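Local coordinates for protein Pre-mRNA-splicing factor 38 (Chaetomium thermophilum, PDB 5F5T) that is probably required for pre-mRNA splicing as a member of the PRP38 family of spliceosomal proteins, at residues F125-T130 / Y137-P142. Sequence-based numbering, arbitrary orientation.
Sequences FYIRLT and YTLLEP
Two consecutive helices of the PRP38-family domain, 117-130 and 133-140, meet through Ile127 on the first and the neighbouring pair Leu139 and Leu140 on the second. Ile127 and Leu140 are the residues whose CA atoms lie nearest across the contact, 8.3 Å apart, and the contact is made by aliphatic branches, with no hydrogen bond across it. The side chains of Ile127 and Leu139 cross at about a right angle, and Leu139 CD1 touches both arms of the isoleucine, lying 4.0 Å from Ile127 CG2 and equally near Ile127 CD1. A chi1 of -73° sets Ile127 CG1 beside the backbone N and CG2 anti to it, which turns the CG2 methyl to Leu140 CD2 as well, 4.2 Å away. The other methyl of that leucine, CD1, lies 4.3 Å from Arg128 CB, so the arginine adds the base of its side chain to the apolar surface. Its guanidinium group is engaged beyond the two helices: NE and NH2 donate to the carbonyl oxygens of Leu170 and Trp182, and the group makes a cation-pi contact with Trp182. Near the end of helix 117-130, Thr130 OG1 bonds back to Tyr126 O at 2.9 Å, from above the carbonyl plane, while Thr130 N reaches the same oxygen from the opposite face. Helix 102-115 continues the apolar surface through Leu109 against Ile127 and Tyr110 against Leu139, and helix 163-172 packs on Leu140. Aliphatic side chains in contact thus join successive helices across a short connection, and the two form an antiparallel helical hairpin within a largely helical fold.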
loop_
_atom_site.group_PDB
_atom_site.type_symbol
_atom_site.label_atom_id
_atom_site.label_comp_id
_atom_site.label_asym_id
_atom_site.label_seq_id
_atom_site.Cartn_x
_atom_site.Cartn_y
_atom_site.Cartn_z
ATOM N N PHE A 125 -6.158 -0.450 -0.236
ATOM C CA PHE A 125 -5.895 0.211 1.040
ATOM C C PHE A 125 -6.443 -0.640 2.183
ATOM O O PHE A 125 -5.724 -0.971 3.131
ATOM C CB PHE A 125 -6.529 1.604 1.055
ATOM C CG PHE A 125 -6.169 2.436 2.259
ATOM C CD1 PHE A 125 -4.902 2.380 2.813
ATOM C CD2 PHE A 125 -7.106 3.283 2.832
ATOM C CE1 PHE A 125 -4.576 3.154 3.916
ATOM C CE2 PHE A 125 -6.787 4.057 3.935
ATOM C CZ PHE A 125 -5.519 3.993 4.478
ATOM N N TYR A 126 -7.705 -1.037 2.050
ATOM C CA TYR A 126 -8.385 -1.825 3.068
ATOM C C TYR A 126 -7.691 -3.164 3.289
ATOM O O TYR A 126 -7.580 -3.641 4.421
ATOM C CB TYR A 126 -9.849 -2.045 2.679
ATOM C CG TYR A 126 -10.641 -2.785 3.730
ATOM C CD1 TYR A 126 -11.129 -2.125 4.848
ATOM C CD2 TYR A 126 -10.890 -4.145 3.611
ATOM C CE1 TYR A 126 -11.847 -2.797 5.816
ATOM C CE2 TYR A 126 -11.607 -4.825 4.573
ATOM C CZ TYR A 126 -12.084 -4.147 5.674
ATOM O OH TYR A 126 -12.798 -4.822 6.638
ATOM N N ILE A 127 -7.237 -3.774 2.199
ATOM C CA ILE A 127 -6.529 -5.041 2.275
ATOM C C ILE A 127 -5.225 -4.868 3.049
ATOM O O ILE A 127 -4.907 -5.671 3.924
ATOM C CB ILE A 127 -6.241 -5.613 0.876
ATOM C CG1 ILE A 127 -7.532 -6.153 0.257
ATOM C CG2 ILE A 127 -5.190 -6.715 0.950
ATOM C CD1 ILE A 127 -7.339 -6.832 -1.084
ATOM N N ARG A 128 -4.491 -3.803 2.744
ATOM C CA ARG A 128 -3.243 -3.520 3.448
ATOM C C ARG A 128 -3.507 -3.315 4.937
ATOM O O ARG A 128 -2.702 -3.705 5.786
ATOM C CB ARG A 128 -2.552 -2.289 2.857
ATOM C CG ARG A 128 -1.347 -1.817 3.657
ATOM C CD ARG A 128 -0.206 -2.818 3.520
ATOM N NE ARG A 128 0.995 -2.423 4.253
ATOM C CZ ARG A 128 1.142 -2.514 5.571
ATOM N NH1 ARG A 128 0.159 -2.981 6.326
ATOM N NH2 ARG A 128 2.275 -2.127 6.136
ATOM N N LEU A 129 -4.639 -2.694 5.244
ATOM C CA LEU A 129 -5.029 -2.455 6.627
ATOM C C LEU A 129 -5.412 -3.725 7.391
ATOM O O LEU A 129 -5.084 -3.856 8.569
ATOM C CB LEU A 129 -6.193 -1.466 6.681
ATOM C CG LEU A 129 -5.882 -0.039 6.231
ATOM C CD1 LEU A 129 -7.132 0.826 6.310
ATOM C CD2 LEU A 129 -4.752 0.556 7.054
ATOM N N THR A 130 -6.110 -4.650 6.733
ATOM C CA THR A 130 -6.775 -5.738 7.458
ATOM C C THR A 130 -6.278 -7.164 7.206
ATOM O O THR A 130 -6.766 -8.100 7.837
ATOM C CB THR A 130 -8.284 -5.744 7.142
ATOM O OG1 THR A 130 -8.478 -6.047 5.754
ATOM C CG2 THR A 130 -8.900 -4.393 7.458
ATOM N N TYR A 137 0.988 -9.113 0.144
ATOM C CA TYR A 137 1.961 -9.087 -0.939
ATOM C C TYR A 137 1.385 -9.786 -2.167
ATOM O O TYR A 137 1.408 -9.235 -3.274
ATOM C CB TYR A 137 3.272 -9.753 -0.518
ATOM C CG TYR A 137 4.096 -8.919 0.437
ATOM C CD1 TYR A 137 4.672 -7.724 0.030
ATOM C CD2 TYR A 137 4.313 -9.340 1.743
ATOM C CE1 TYR A 137 5.427 -6.961 0.905
ATOM C CE2 TYR A 137 5.063 -8.588 2.622
ATOM C CZ TYR A 137 5.620 -7.402 2.202
ATOM O OH TYR A 137 6.371 -6.654 3.080
ATOM N N THR A 138 0.848 -10.989 -1.965
ATOM C CA THR A 138 0.337 -11.786 -3.080
ATOM C C THR A 138 -0.824 -11.096 -3.802
ATOM O O THR A 138 -0.896 -11.118 -5.027
ATOM C CB THR A 138 -0.126 -13.187 -2.626
ATOM O OG1 THR A 138 -1.117 -13.058 -1.601
ATOM C CG2 THR A 138 1.046 -13.992 -2.095
ATOM N N LEU A 139 -1.737 -10.500 -3.039
ATOM C CA LEU A 139 -2.898 -9.824 -3.618
ATOM C C LEU A 139 -2.548 -8.519 -4.311
ATOM O O LEU A 139 -3.019 -8.261 -5.415
ATOM C CB LEU A 139 -3.959 -9.546 -2.547
ATOM C CG LEU A 139 -4.667 -10.744 -1.913
ATOM C CD1 LEU A 139 -5.395 -10.323 -0.649
ATOM C CD2 LEU A 139 -5.627 -11.365 -2.908
ATOM N N LEU A 140 -1.741 -7.689 -3.657
ATOM C CA LEU A 140 -1.497 -6.336 -4.153
ATOM C C LEU A 140 -0.412 -6.238 -5.221
ATOM O O LEU A 140 -0.512 -5.410 -6.120
ATOM C CB LEU A 140 -1.141 -5.404 -2.998
ATOM C CG LEU A 140 -2.214 -5.254 -1.924
ATOM C CD1 LEU A 140 -1.875 -4.100 -0.992
ATOM C CD2 LEU A 140 -3.575 -5.057 -2.566
ATOM N N GLU A 141 0.613 -7.081 -5.142
ATOM C CA GLU A 141 1.730 -6.956 -6.082
ATOM C C GLU A 141 1.359 -7.047 -7.575
ATOM O O GLU A 141 1.996 -6.386 -8.394
ATOM C CB GLU A 141 2.807 -7.997 -5.763
ATOM C CG GLU A 141 3.687 -7.600 -4.588
ATOM C CD GLU A 141 4.859 -8.536 -4.374
ATOM O OE1 GLU A 141 4.838 -9.660 -4.919
ATOM O OE2 GLU A 141 5.803 -8.142 -3.657
ATOM N N PRO A 142 0.329 -7.839 -7.942
ATOM C CA PRO A 142 -0.004 -7.825 -9.373
ATOM C C PRO A 142 -0.421 -6.456 -9.909
ATOM O O PRO A 142 -0.256 -6.196 -11.101
ATOM C CB PRO A 142 -1.171 -8.810 -9.465
ATOM C CG PRO A 142 -0.930 -9.763 -8.358
ATOM C CD PRO A 142 -0.372 -8.931 -7.239
#